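Local coordinates for protein sulfotransferase (Mycobacterium tuberculosis, PDB 2ZQ5) that probably transfers a sulfuryl group from the donor PAPS to an acceptor that is not yet identified, at residues A[18-23]-A[71-76]; A[94-99]-A[109-114]; A[126-131]-A[178-183]; A[268-273]-A[283-288]; A[313-318]-A[325-330]. All coordinates share one frame; numbering follows the deposited sequence.

The five contacts fall into two pairs and one outlier. Interactions 2 and 5 sit on the parallel sheet, their centres about 11 Å apart, and meet where Val-328 packs on Leu-110 and Leu-111. Interactions 1 and 3, also about 11 Å apart between centres, join through helix 55-81: Ser-75 OG and Arg-72 NH1 bond to Gln-180, and Ser-75 also packs on Pro-128. Interaction 4 lies apart, with its nearest atoms about 9 Å from interaction 2. Interaction 2 brackets the loop between strand 94-97 and helix 104-111, which in this family probably holds the phosphosulfate end of the donor. Interactions 1 and 5 are the most distant, about 40 Å between centres.

Interaction 1 (A[18-23]-A[71-76]); sequences ASATKL and ARLLSQ
Ala-20 and Leu-73 meet where helix 13-24 lies against helix 55-81. The contact between 18-23 and 71-76 is small and apolar: methyl CD1 of Leu-73 stands 3.9 Å from CB of Ala-20, and the two CA atoms, 8.1 Å apart, are the nearest pair across the segments. Leu-73 CD1 looks onto the helix backbone as well, 4.0 Å from Ala-20 C and 4.2 Å from Thr-21 N. Leu-73 reaches over with its end branch because CG lies beside its own backbone N (chi1 -73°), and one methyl does all the touching. Around the pair, Ala-20 also rests on Leu-69 and Val-70 one turn earlier on helix 55-81, while Phe-29 packs against both Leu-73 and Thr-21.

No polar group bonds across; Thr-21 and Arg-72 have their partners outside the two segments. Thr-21 comes alongside with OG1, 4.4 Å from Leu-73 CD1, yet that hydroxyl is hydrogen-bonded to O of Leu-26, with a further weak bond to O of His-17. Next to Leu-73, the buried guanidinium of Arg-72 is held by O of Phe-29, O of Gln-180 and a salt bridge to Asp-34.

With no hydrogen bond or ion pair between the two segments, this junction rests on dispersion and on the burial of the Leu-73 and Ala-20 methyls, so its fit depends on shape rather than on directed bonds.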
# COMPACT_ATOMS: atom_id res chain seq x y z
N ALA A 18 5.95 -6.68 -22.86
CA ALA A 18 5.71 -7.87 -23.66
C ALA A 18 5.26 -9.05 -22.79
O ALA A 18 4.35 -9.78 -23.16
CB ALA A 18 6.96 -8.23 -24.44
N SER A 19 5.91 -9.23 -21.64
CA SER A 19 5.54 -10.33 -20.75
C SER A 19 4.15 -10.15 -20.17
O SER A 19 3.42 -11.12 -19.97
CB SER A 19 6.55 -10.46 -19.60
OG SER A 19 7.82 -10.87 -20.08
N ALA A 20 3.78 -8.91 -19.88
CA ALA A 20 2.45 -8.63 -19.33
C ALA A 20 1.41 -8.98 -20.39
O ALA A 20 0.42 -9.66 -20.10
CB ALA A 20 2.34 -7.16 -18.95
N THR A 21 1.65 -8.53 -21.61
CA THR A 21 0.73 -8.81 -22.71
C THR A 21 0.67 -10.31 -23.03
O THR A 21 -0.38 -10.83 -23.38
CB THR A 21 1.15 -8.04 -23.98
OG1 THR A 21 0.92 -6.64 -23.78
CG2 THR A 21 0.34 -8.51 -25.19
N LYS A 22 1.80 -10.99 -22.90
CA LYS A 22 1.85 -12.42 -23.17
C LYS A 22 0.97 -13.19 -22.19
O LYS A 22 0.31 -14.15 -22.56
CB LYS A 22 3.29 -12.92 -23.09
CG LYS A 22 3.46 -14.41 -23.40
CD LYS A 22 4.91 -14.83 -23.22
CE LYS A 22 5.10 -16.31 -23.45
NZ LYS A 22 6.50 -16.73 -23.19
N LEU A 23 0.96 -12.74 -20.94
CA LEU A 23 0.18 -13.41 -19.90
C LEU A 23 -1.34 -13.28 -20.03
O LEU A 23 -2.05 -14.28 -19.95
CB LEU A 23 0.62 -12.90 -18.52
CG LEU A 23 0.01 -13.61 -17.31
CD1 LEU A 23 0.43 -15.07 -17.30
CD2 LEU A 23 0.48 -12.92 -16.03
N ALA A 71 -1.74 -5.62 -13.92
CA ALA A 71 -2.81 -4.96 -13.18
C ALA A 71 -3.22 -3.69 -13.92
O ALA A 71 -4.41 -3.36 -14.01
CB ALA A 71 -2.34 -4.62 -11.76
N ARG A 72 -2.23 -2.98 -14.45
CA ARG A 72 -2.49 -1.76 -15.21
C ARG A 72 -3.38 -2.10 -16.40
O ARG A 72 -4.37 -1.41 -16.67
CB ARG A 72 -1.17 -1.15 -15.69
CG ARG A 72 -1.33 0.22 -16.32
CD ARG A 72 -0.02 0.74 -16.92
NE ARG A 72 -0.25 2.05 -17.53
CZ ARG A 72 -0.27 3.19 -16.85
NH1 ARG A 72 -0.06 3.21 -15.54
NH2 ARG A 72 -0.56 4.32 -17.48
N LEU A 73 -3.03 -3.17 -17.12
CA LEU A 73 -3.80 -3.61 -18.27
C LEU A 73 -5.23 -3.99 -17.89
O LEU A 73 -6.17 -3.66 -18.61
CB LEU A 73 -3.13 -4.82 -18.94
CG LEU A 73 -1.84 -4.57 -19.73
CD1 LEU A 73 -1.17 -5.90 -20.03
CD2 LEU A 73 -2.16 -3.82 -21.02
N LEU A 74 -5.38 -4.68 -16.76
CA LEU A 74 -6.71 -5.10 -16.30
C LEU A 74 -7.59 -3.90 -15.98
O LEU A 74 -8.78 -3.89 -16.31
CB LEU A 74 -6.59 -6.01 -15.08
CG LEU A 74 -5.96 -7.39 -15.32
CD1 LEU A 74 -5.75 -8.10 -13.99
CD2 LEU A 74 -6.85 -8.22 -16.24
N SER A 75 -7.02 -2.88 -15.34
CA SER A 75 -7.80 -1.69 -15.01
C SER A 75 -8.21 -0.94 -16.27
O SER A 75 -9.36 -0.50 -16.39
CB SER A 75 -7.00 -0.75 -14.10
OG SER A 75 -7.03 -1.19 -12.75
N GLN A 76 -7.29 -0.80 -17.21
CA GLN A 76 -7.58 -0.10 -18.46
C GLN A 76 -8.74 -0.77 -19.18
O GLN A 76 -9.66 -0.11 -19.68
CB GLN A 76 -6.34 -0.08 -19.36
CG GLN A 76 -6.50 0.74 -20.63
CD GLN A 76 -6.93 2.16 -20.35
OE1 GLN A 76 -6.33 2.86 -19.54
NE2 GLN A 76 -7.99 2.60 -21.03

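Interaction 2 (A[94-99]-A[109-114]); sequences IFVTGL and RLLGAD
The carbonyl O of Leu-111, the residue of helix 104-111 that carries this contact, is taken by ND1 of His-117, at the start of strand 117-119. Strand 94-97 and helix 104-111 form the first beta-alpha unit of the P-loop-like sulfotransferase fold; the loop joining them, which includes Leu-99, corresponds to the segment that binds the phosphosulfate end of the donor in relatives, and probably does so here.

Across the contact everything is apolar. Leu-111 comes down onto the strand, its CG set beside the backbone N (chi1 -59°), and a single methyl, CD1, rests on two side chains that rise from alternate strand residues. Ile-94 offers CG2, 3.9 Å from Leu-111 CD1, and the two side chains cross at about a right angle. Val-96 meets the same CD1 at a more slanting angle. Phe-95, between them, turns to the other side of the sheet and packs its ring edge-to-face with His-235.

Further out, Val-229 of the neighbouring strand and Val-328 and Tyr-332 of helix 324-334 also touch Leu-111, so the leucine is buried in the layer between sheet and helices. Farther along the second segment, Asp-114 OD2 is hydrogen-bonded to OH of Tyr-332, and Asp-114 OD1 to N of Ala-116. The tightest approach between strand and helix is the 3.8 Å from Val-96 CG2 to Leu-111 CD1.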
# COMPACT_ATOMS: atom_id res chain seq x y z
N ILE A 94 -12.15 7.81 3.96
CA ILE A 94 -11.24 7.77 5.10
C ILE A 94 -9.93 7.13 4.66
O ILE A 94 -9.92 6.06 4.05
CB ILE A 94 -11.82 6.95 6.27
CG1 ILE A 94 -13.06 7.65 6.82
CG2 ILE A 94 -10.77 6.78 7.36
CD1 ILE A 94 -13.76 6.87 7.92
N PHE A 95 -8.83 7.81 4.97
CA PHE A 95 -7.49 7.33 4.65
C PHE A 95 -6.70 7.10 5.94
O PHE A 95 -6.54 8.02 6.74
CB PHE A 95 -6.74 8.35 3.79
CG PHE A 95 -7.17 8.36 2.35
CD1 PHE A 95 -6.45 7.64 1.40
CD2 PHE A 95 -8.29 9.08 1.94
CE1 PHE A 95 -6.84 7.65 0.06
CE2 PHE A 95 -8.68 9.10 0.60
CZ PHE A 95 -7.96 8.38 -0.34
N VAL A 96 -6.23 5.88 6.13
CA VAL A 96 -5.43 5.55 7.29
C VAL A 96 -3.98 5.45 6.84
O VAL A 96 -3.68 4.90 5.78
CB VAL A 96 -5.83 4.18 7.90
CG1 VAL A 96 -4.92 3.83 9.07
CG2 VAL A 96 -7.28 4.21 8.35
N THR A 97 -3.07 6.00 7.63
CA THR A 97 -1.67 5.92 7.27
C THR A 97 -0.80 5.95 8.52
O THR A 97 -1.28 6.26 9.62
CB THR A 97 -1.26 7.05 6.28
OG1 THR A 97 0.02 6.75 5.72
CG2 THR A 97 -1.21 8.40 6.97
N GLY A 98 0.47 5.62 8.34
CA GLY A 98 1.41 5.57 9.45
C GLY A 98 2.39 4.45 9.14
O GLY A 98 2.25 3.76 8.14
N LEU A 99 3.39 4.28 10.00
CA LEU A 99 4.39 3.23 9.80
C LEU A 99 3.83 1.86 10.10
O LEU A 99 2.82 1.71 10.78
CB LEU A 99 5.60 3.47 10.70
CG LEU A 99 6.70 4.42 10.22
CD1 LEU A 99 6.12 5.75 9.80
CD2 LEU A 99 7.71 4.60 11.36
N ARG A 109 -8.96 -2.61 9.34
CA ARG A 109 -9.96 -3.66 9.46
C ARG A 109 -11.19 -3.18 10.23
O ARG A 109 -12.32 -3.54 9.89
CB ARG A 109 -9.37 -4.88 10.15
CG ARG A 109 -8.24 -5.55 9.38
CD ARG A 109 -7.65 -6.68 10.19
NE ARG A 109 -6.49 -7.30 9.54
CZ ARG A 109 -5.71 -8.20 10.11
NH1 ARG A 109 -5.95 -8.60 11.35
NH2 ARG A 109 -4.68 -8.71 9.45
N LEU A 110 -10.97 -2.39 11.27
CA LEU A 110 -12.07 -1.88 12.07
C LEU A 110 -12.94 -0.92 11.27
O LEU A 110 -14.15 -1.14 11.12
CB LEU A 110 -11.54 -1.18 13.32
CG LEU A 110 -11.01 -2.09 14.44
CD1 LEU A 110 -10.24 -1.28 15.46
CD2 LEU A 110 -12.19 -2.80 15.10
N LEU A 111 -12.34 0.14 10.74
CA LEU A 111 -13.08 1.11 9.96
C LEU A 111 -13.71 0.48 8.72
O LEU A 111 -14.78 0.88 8.28
CB LEU A 111 -12.17 2.28 9.56
CG LEU A 111 -11.53 3.03 10.73
CD1 LEU A 111 -10.58 4.10 10.21
CD2 LEU A 111 -12.62 3.67 11.59
N GLY A 112 -13.03 -0.51 8.15
CA GLY A 112 -13.55 -1.17 6.96
C GLY A 112 -14.64 -2.18 7.26
O GLY A 112 -15.27 -2.70 6.33
N ALA A 113 -14.87 -2.45 8.54
CA ALA A 113 -15.89 -3.41 8.96
C ALA A 113 -17.29 -2.82 8.94
O ALA A 113 -18.28 -3.56 8.90
CB ALA A 113 -15.56 -3.94 10.35
N ASP A 114 -17.38 -1.50 8.99
CA ASP A 114 -18.68 -0.82 8.98
C ASP A 114 -19.40 -1.23 7.69
O ASP A 114 -18.87 -1.05 6.60
CB ASP A 114 -18.47 0.69 8.99
CG ASP A 114 -19.77 1.46 9.17
OD1 ASP A 114 -20.80 1.03 8.63
OD2 ASP A 114 -19.74 2.51 9.84

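Interaction 3 (A[126-131]-A[178-183]); sequences EYPQPR and LRQSLH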
# COMPACT_ATOMS: atom_id res chain seq x y z
N GLU A 126 -5.98 -7.20 -6.94
CA GLU A 126 -5.19 -8.04 -7.83
C GLU A 126 -5.84 -8.10 -9.20
O GLU A 126 -5.16 -8.23 -10.22
CB GLU A 126 -5.08 -9.47 -7.27
CG GLU A 126 -4.24 -9.62 -6.01
CD GLU A 126 -2.75 -9.65 -6.29
OE1 GLU A 126 -2.36 -9.83 -7.46
OE2 GLU A 126 -1.96 -9.50 -5.33
N TYR A 127 -7.17 -7.99 -9.23
CA TYR A 127 -7.92 -8.05 -10.48
C TYR A 127 -9.03 -6.99 -10.48
O TYR A 127 -10.20 -7.29 -10.24
CB TYR A 127 -8.52 -9.45 -10.63
CG TYR A 127 -8.80 -9.86 -12.05
CD1 TYR A 127 -8.17 -10.98 -12.60
CD2 TYR A 127 -9.70 -9.16 -12.84
CE1 TYR A 127 -8.45 -11.39 -13.90
CE2 TYR A 127 -9.98 -9.56 -14.14
CZ TYR A 127 -9.35 -10.67 -14.66
OH TYR A 127 -9.64 -11.08 -15.95
N PRO A 128 -8.66 -5.73 -10.76
CA PRO A 128 -9.61 -4.61 -10.79
C PRO A 128 -10.87 -4.89 -11.61
O PRO A 128 -10.80 -5.30 -12.77
CB PRO A 128 -8.78 -3.47 -11.37
CG PRO A 128 -7.41 -3.77 -10.83
CD PRO A 128 -7.30 -5.26 -11.07
N GLN A 129 -12.02 -4.66 -10.98
CA GLN A 129 -13.32 -4.88 -11.59
C GLN A 129 -14.38 -4.45 -10.59
O GLN A 129 -14.09 -4.27 -9.41
CB GLN A 129 -13.51 -6.37 -11.89
CG GLN A 129 -13.45 -7.23 -10.63
CD GLN A 129 -13.46 -8.71 -10.91
OE1 GLN A 129 -14.49 -9.28 -11.30
NE2 GLN A 129 -12.32 -9.35 -10.73
N PRO A 130 -15.63 -4.26 -11.04
CA PRO A 130 -16.67 -3.86 -10.10
C PRO A 130 -16.88 -4.98 -9.07
O PRO A 130 -16.95 -6.16 -9.43
CB PRO A 130 -17.89 -3.67 -11.00
CG PRO A 130 -17.28 -3.24 -12.30
CD PRO A 130 -16.12 -4.18 -12.43
N ARG A 131 -16.96 -4.61 -7.80
CA ARG A 131 -17.15 -5.60 -6.74
C ARG A 131 -18.51 -6.28 -6.84
O ARG A 131 -19.55 -5.64 -6.72
CB ARG A 131 -17.02 -4.91 -5.38
CG ARG A 131 -17.10 -5.87 -4.20
CD ARG A 131 -17.13 -5.13 -2.87
NE ARG A 131 -15.95 -4.30 -2.63
CZ ARG A 131 -15.93 -2.97 -2.73
NH1 ARG A 131 -17.03 -2.31 -3.08
NH2 ARG A 131 -14.82 -2.30 -2.46
N LEU A 178 -1.48 1.74 -6.60
CA LEU A 178 -0.45 2.69 -7.02
C LEU A 178 0.68 2.05 -7.81
O LEU A 178 1.36 2.73 -8.60
CB LEU A 178 0.10 3.43 -5.79
CG LEU A 178 -0.92 4.30 -5.05
CD1 LEU A 178 -0.38 4.67 -3.68
CD2 LEU A 178 -1.25 5.55 -5.86
N ARG A 179 0.90 0.75 -7.62
CA ARG A 179 1.95 0.06 -8.36
C ARG A 179 1.68 0.14 -9.86
O ARG A 179 2.60 0.03 -10.66
CB ARG A 179 2.05 -1.41 -7.93
CG ARG A 179 0.79 -2.21 -8.24
CD ARG A 179 0.91 -3.69 -7.89
NE ARG A 179 -0.39 -4.34 -8.06
CZ ARG A 179 -0.57 -5.61 -8.38
NH1 ARG A 179 0.46 -6.42 -8.58
NH2 ARG A 179 -1.81 -6.08 -8.50
N GLN A 180 0.42 0.34 -10.23
CA GLN A 180 0.06 0.44 -11.64
C GLN A 180 0.80 1.61 -12.30
O GLN A 180 1.07 1.58 -13.51
CB GLN A 180 -1.45 0.62 -11.81
CG GLN A 180 -2.27 -0.61 -11.47
CD GLN A 180 -3.74 -0.45 -11.86
OE1 GLN A 180 -4.09 0.42 -12.65
NE2 GLN A 180 -4.58 -1.32 -11.31
N SER A 181 1.11 2.63 -11.50
CA SER A 181 1.82 3.83 -11.96
C SER A 181 3.30 3.76 -11.62
O SER A 181 4.06 4.70 -11.91
CB SER A 181 1.23 5.07 -11.29
OG SER A 181 -0.16 5.19 -11.51
N LEU A 182 3.72 2.66 -11.00
CA LEU A 182 5.10 2.47 -10.57
C LEU A 182 5.58 3.59 -9.64
O LEU A 182 6.76 3.93 -9.62
CB LEU A 182 6.05 2.33 -11.77
CG LEU A 182 6.08 0.97 -12.50
CD1 LEU A 182 6.20 -0.17 -11.49
CD2 LEU A 182 4.82 0.80 -13.33
N HIS A 183 4.64 4.16 -8.89
CA HIS A 183 4.93 5.19 -7.89
C HIS A 183 4.52 4.57 -6.56
O HIS A 183 3.32 4.46 -6.26
CB HIS A 183 4.11 6.47 -8.12
CG HIS A 183 4.64 7.35 -9.22
ND1 HIS A 183 4.61 6.99 -10.55
CD2 HIS A 183 5.19 8.59 -9.18
CE1 HIS A 183 5.11 7.96 -11.28
NE2 HIS A 183 5.47 8.95 -10.47
O HOH W 1 -2.43 -8.38 -9.68
O HOH W 2 0.14 -9.26 -9.01
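Glu-126 and Arg-179 pair across 126-131 and 178-183 in a long salt bridge, OE1 to NH2 at 3.9 Å, with two waters doing the closer work. Water 1 accepts from Arg-179 NH2 at 2.7 Å and donates to Glu-126 OE1 at 2.7 Å and to Glu-126 O at 2.8 Å. Water 2 joins Arg-179 NH1 (2.9 Å) to Glu-126 OE1 (3.0 Å). Both waters lie in the guanidinium plane at its edge, while the carboxylate is turned 67° from that plane, a geometry that suits bridging waters better than a direct two-pronged pair.

Beside it, a ring carbon makes a van der Waals touch on an amide nitrogen: CG of Pro-128 lies 3.8 Å from NE2 of Gln-180, the two side chains sliding past each other in opposite directions.

The next shell fixes these groups. Gln-176 serves both charged side chains, its NE2 bonding Glu-126 OE2 and its backbone O accepting from Arg-179 NE. Arg-179 starts from the crowded position between N and carbonyl carbon (chi1 63°) and then runs extended, which carries its guanidinium out to the waters. Gln-180 is held at both ends of its amide, OE1 by Arg-211 NE and NE2 by Ser-75 OG.

Within the sulfotransferase fold, this is a water-bridged ion pair joining the C-terminal end of helix 122-126 to the 3-10 turn after helix 175-178; that turn and the loop following Glu-126 both pack on helix 55-81.

Interaction 4 (A[268-273]-A[283-288]); sequences LAQHTT and AQIGAD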
# COMPACT_ATOMS: atom_id res chain seq x y z
N LEU A 268 11.27 -7.37 9.75
CA LEU A 268 10.22 -7.77 8.82
C LEU A 268 10.75 -7.69 7.39
O LEU A 268 10.55 -8.61 6.59
CB LEU A 268 9.00 -6.86 8.96
CG LEU A 268 7.90 -7.04 7.92
CD1 LEU A 268 7.37 -8.46 7.96
CD2 LEU A 268 6.77 -6.05 8.17
N ALA A 269 11.42 -6.59 7.07
CA ALA A 269 11.97 -6.40 5.73
C ALA A 269 13.02 -7.47 5.43
O ALA A 269 13.07 -8.01 4.33
CB ALA A 269 12.58 -5.02 5.61
N GLN A 270 13.85 -7.76 6.43
CA GLN A 270 14.90 -8.75 6.30
C GLN A 270 14.34 -10.13 5.97
O GLN A 270 14.78 -10.77 5.01
CB GLN A 270 15.70 -8.79 7.61
CG GLN A 270 16.85 -9.77 7.63
CD GLN A 270 17.65 -9.68 8.92
OE1 GLN A 270 17.08 -9.70 10.01
NE2 GLN A 270 18.96 -9.56 8.79
N HIS A 271 13.38 -10.58 6.76
CA HIS A 271 12.78 -11.89 6.55
C HIS A 271 11.99 -11.98 5.25
O HIS A 271 12.02 -13.01 4.57
CB HIS A 271 11.90 -12.26 7.73
CG HIS A 271 12.67 -12.61 8.97
ND1 HIS A 271 13.47 -13.73 9.05
CD2 HIS A 271 12.78 -11.98 10.16
CE1 HIS A 271 14.04 -13.77 10.24
NE2 HIS A 271 13.64 -12.72 10.94
N THR A 272 11.29 -10.92 4.90
CA THR A 272 10.50 -10.92 3.67
C THR A 272 11.38 -11.06 2.44
O THR A 272 11.05 -11.79 1.51
CB THR A 272 9.69 -9.62 3.54
OG1 THR A 272 8.76 -9.52 4.62
CG2 THR A 272 8.92 -9.60 2.22
N THR A 273 12.51 -10.36 2.45
CA THR A 273 13.44 -10.34 1.32
C THR A 273 14.67 -11.23 1.44
O THR A 273 15.63 -11.06 0.70
CB THR A 273 13.93 -8.90 1.06
OG1 THR A 273 14.73 -8.46 2.16
CG2 THR A 273 12.74 -7.96 0.91
N ALA A 283 22.86 -3.74 8.36
CA ALA A 283 22.98 -2.29 8.52
C ALA A 283 22.41 -1.48 7.37
O ALA A 283 21.94 -0.36 7.58
CB ALA A 283 24.44 -1.92 8.75
N GLN A 284 22.45 -2.02 6.15
CA GLN A 284 21.91 -1.28 5.02
C GLN A 284 20.40 -1.14 5.13
O GLN A 284 19.84 -0.11 4.77
CB GLN A 284 22.28 -1.96 3.70
CG GLN A 284 22.00 -1.10 2.48
CD GLN A 284 22.75 0.22 2.51
OE1 GLN A 284 22.18 1.28 2.79
NE2 GLN A 284 24.05 0.16 2.23
N ILE A 285 19.74 -2.18 5.63
CA ILE A 285 18.29 -2.11 5.80
C ILE A 285 17.97 -1.03 6.84
O ILE A 285 17.03 -0.25 6.67
CB ILE A 285 17.71 -3.46 6.28
CG1 ILE A 285 17.88 -4.51 5.18
CG2 ILE A 285 16.23 -3.29 6.62
CD1 ILE A 285 17.46 -5.90 5.60
N GLY A 286 18.77 -0.98 7.90
CA GLY A 286 18.56 0.02 8.93
C GLY A 286 18.75 1.43 8.41
O GLY A 286 17.94 2.32 8.69
N ALA A 287 19.81 1.65 7.64
CA ALA A 287 20.08 2.97 7.08
C ALA A 287 18.96 3.41 6.15
O ALA A 287 18.49 4.54 6.24
CB ALA A 287 21.41 2.95 6.33
N ASP A 288 18.53 2.51 5.27
CA ASP A 288 17.47 2.82 4.33
C ASP A 288 16.13 3.09 5.04
O ASP A 288 15.41 4.01 4.66
CB ASP A 288 17.31 1.69 3.30
CG ASP A 288 18.50 1.58 2.36
OD1 ASP A 288 19.42 2.43 2.44
OD2 ASP A 288 18.51 0.66 1.51
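Ile-285 is the side chain on which helix 282-304 leans against helix 262-272. The closer half of the contact is at its end: Ile-285 CD1 sits 3.9 Å from CA of Gln-270 and 3.9 Å from CB of Gln-270, pressed on the backbone and the root of that side chain. CG1 lies beside the backbone N (chi1 -66°) and the chain then extends to CD1, so this tip meets Gln-270 while the other branch, CG2, is aimed at Ala-269. That second approach is looser, with CG2 of Ile-285 4.2 Å from CB of Ala-269. Ile-285 itself is buried.

The margin of the contact is more open. Only the root of Gln-270, its CA and CB, is packed on Ile-285; the chain then runs extended and carries the outer amide to the more exposed edge, where OE1 is hydrogen-bonded to the hydroxyl of Tyr-370. No hydrogen bond joins the two segments.

Within the first segment, two threonine hydroxyls bond back to the helix. Thr-272 OG1 donates to O of Leu-268 at 2.8 Å, and Thr-273 OG1 donates to O of Ala-269, also at 2.8 Å. In each case the backbone N of the same threonine reaches the same oxygen from the opposite face of its plane, so each carbonyl takes two bonds where the helix stops.

In the fold, these two helices belong to the connection between strand 250-255 and strand 312-316, which lie side by side and parallel in the sheet; a backbone hydrogen bond links His-271 and Gly-162, and Asp-288 OD2 bonds His-192 ND1.

Interaction 5 (A[313-318]-A[325-330]); sequences YDVDYH and LGTVAD
Tyr-313 and Asp-330 make the polar half of this contact. The phenol OH of Tyr-313 donates to Asp-330 OD2 at a modelled 2.5 Å, a very short length that should not be read as a measure of strength. Asp-330 OD2 lies at the ring edge near its plane, 3.4 Å from Tyr-313 CE1, and the carboxylate is turned 69° from the ring. Tyr-313 reaches across because its CG is anti to the backbone N (chi1 -170°), which sends the ring up from the strand to the helix. The other oxygen, Asp-330 OD1, is paired with Arg-333 NE in a salt bridge, which is consistent with a carboxylate that stays ionised. His-334 meets the tyrosine ring edge-to-face.

The apolar half is one turn earlier on the helix. CG2 of Thr-327 packs 3.8 Å from CG1 of Val-315 and 4.2 Å from CG2 of Val-315. The threonine splits its work between its branches: its first torsion places the methyl against the valine, while OG1 bonds to O of Asp-323 in the turn before. The carboxylate of Asp-330 and the methyl of Thr-327, both on the helix, thus meet the strand at alternate residues, Tyr-313 and Val-315.

Strand 313-316 and helix 325-330 run antiparallel in their N-to-C directions, at 170°, and the axes of the two short segments come within 10.3 Å. Strand 312-316 is the outermost strand on this side of the sheet and bonds to strand 250-255, with Val-315 also touching Val-252; helix 324-334 covers it and, through Val-328 on Met-347, packs on helix 341-348.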
# COMPACT_ATOMS: atom_id res chain seq x y z
N TYR A 313 -7.02 13.23 12.17
CA TYR A 313 -7.13 12.64 13.50
C TYR A 313 -5.87 11.83 13.78
O TYR A 313 -5.40 11.09 12.91
CB TYR A 313 -8.35 11.71 13.58
CG TYR A 313 -8.68 11.24 14.98
CD1 TYR A 313 -9.61 11.92 15.76
CD2 TYR A 313 -8.04 10.13 15.53
CE1 TYR A 313 -9.89 11.50 17.06
CE2 TYR A 313 -8.31 9.71 16.83
CZ TYR A 313 -9.24 10.40 17.59
OH TYR A 313 -9.51 9.97 18.87
N ASP A 314 -5.32 11.99 14.98
CA ASP A 314 -4.12 11.26 15.38
C ASP A 314 -4.49 10.19 16.40
O ASP A 314 -5.14 10.47 17.40
CB ASP A 314 -3.10 12.21 16.00
CG ASP A 314 -2.58 13.22 15.02
OD1 ASP A 314 -1.87 12.82 14.07
OD2 ASP A 314 -2.89 14.42 15.18
N VAL A 315 -4.07 8.96 16.13
CA VAL A 315 -4.34 7.84 17.02
C VAL A 315 -3.05 7.31 17.61
O VAL A 315 -2.09 7.05 16.88
CB VAL A 315 -5.03 6.68 16.27
CG1 VAL A 315 -5.17 5.47 17.19
CG2 VAL A 315 -6.39 7.11 15.75
N ASP A 316 -3.02 7.14 18.93
CA ASP A 316 -1.83 6.61 19.59
C ASP A 316 -2.00 5.10 19.71
O ASP A 316 -3.06 4.61 20.10
CB ASP A 316 -1.65 7.23 20.97
CG ASP A 316 -1.18 8.66 20.91
OD1 ASP A 316 -0.12 8.91 20.30
OD2 ASP A 316 -1.87 9.54 21.47
N TYR A 317 -0.94 4.36 19.37
CA TYR A 317 -0.97 2.91 19.43
C TYR A 317 -1.45 2.42 20.80
O TYR A 317 -2.24 1.49 20.88
CB TYR A 317 0.42 2.34 19.14
CG TYR A 317 0.44 0.83 19.01
CD1 TYR A 317 -0.15 0.19 17.92
CD2 TYR A 317 1.05 0.03 19.98
CE1 TYR A 317 -0.14 -1.19 17.79
CE2 TYR A 317 1.07 -1.36 19.87
CZ TYR A 317 0.47 -1.96 18.77
OH TYR A 317 0.50 -3.33 18.65
N HIS A 318 -0.96 3.06 21.86
CA HIS A 318 -1.33 2.66 23.21
C HIS A 318 -2.79 2.94 23.56
O HIS A 318 -3.40 2.19 24.32
CB HIS A 318 -0.40 3.31 24.25
CG HIS A 318 -0.40 4.81 24.21
ND1 HIS A 318 -1.52 5.57 24.47
CD2 HIS A 318 0.60 5.69 23.96
CE1 HIS A 318 -1.21 6.85 24.39
NE2 HIS A 318 0.07 6.95 24.08
N LEU A 325 -12.76 -0.22 20.06
CA LEU A 325 -14.07 0.38 19.82
C LEU A 325 -14.19 1.81 20.32
O LEU A 325 -14.83 2.64 19.69
CB LEU A 325 -15.17 -0.49 20.43
CG LEU A 325 -15.61 -1.72 19.63
CD1 LEU A 325 -16.27 -1.27 18.34
CD2 LEU A 325 -14.41 -2.61 19.34
N GLY A 326 -13.57 2.10 21.46
CA GLY A 326 -13.63 3.44 22.00
C GLY A 326 -12.88 4.41 21.11
O GLY A 326 -13.31 5.55 20.90
N THR A 327 -11.75 3.96 20.58
CA THR A 327 -10.93 4.78 19.70
C THR A 327 -11.70 5.06 18.41
O THR A 327 -11.76 6.20 17.95
CB THR A 327 -9.61 4.08 19.35
OG1 THR A 327 -8.87 3.84 20.56
CG2 THR A 327 -8.78 4.94 18.41
N VAL A 328 -12.29 4.02 17.84
CA VAL A 328 -13.06 4.15 16.61
C VAL A 328 -14.25 5.08 16.85
O VAL A 328 -14.59 5.89 15.99
CB VAL A 328 -13.58 2.78 16.13
CG1 VAL A 328 -14.53 2.97 14.94
CG2 VAL A 328 -12.42 1.90 15.73
N ALA A 329 -14.88 4.95 18.01
CA ALA A 329 -16.03 5.78 18.34
C ALA A 329 -15.62 7.25 18.36
O ALA A 329 -16.38 8.12 17.93
CB ALA A 329 -16.61 5.38 19.69
N ASP A 330 -14.41 7.53 18.85
CA ASP A 330 -13.94 8.90 18.91
C ASP A 330 -13.58 9.42 17.52
O ASP A 330 -13.71 10.61 17.25
CB ASP A 330 -12.73 9.01 19.84
CG ASP A 330 -12.50 10.43 20.33
OD1 ASP A 330 -13.42 10.99 20.96
OD2 ASP A 330 -11.41 10.99 20.08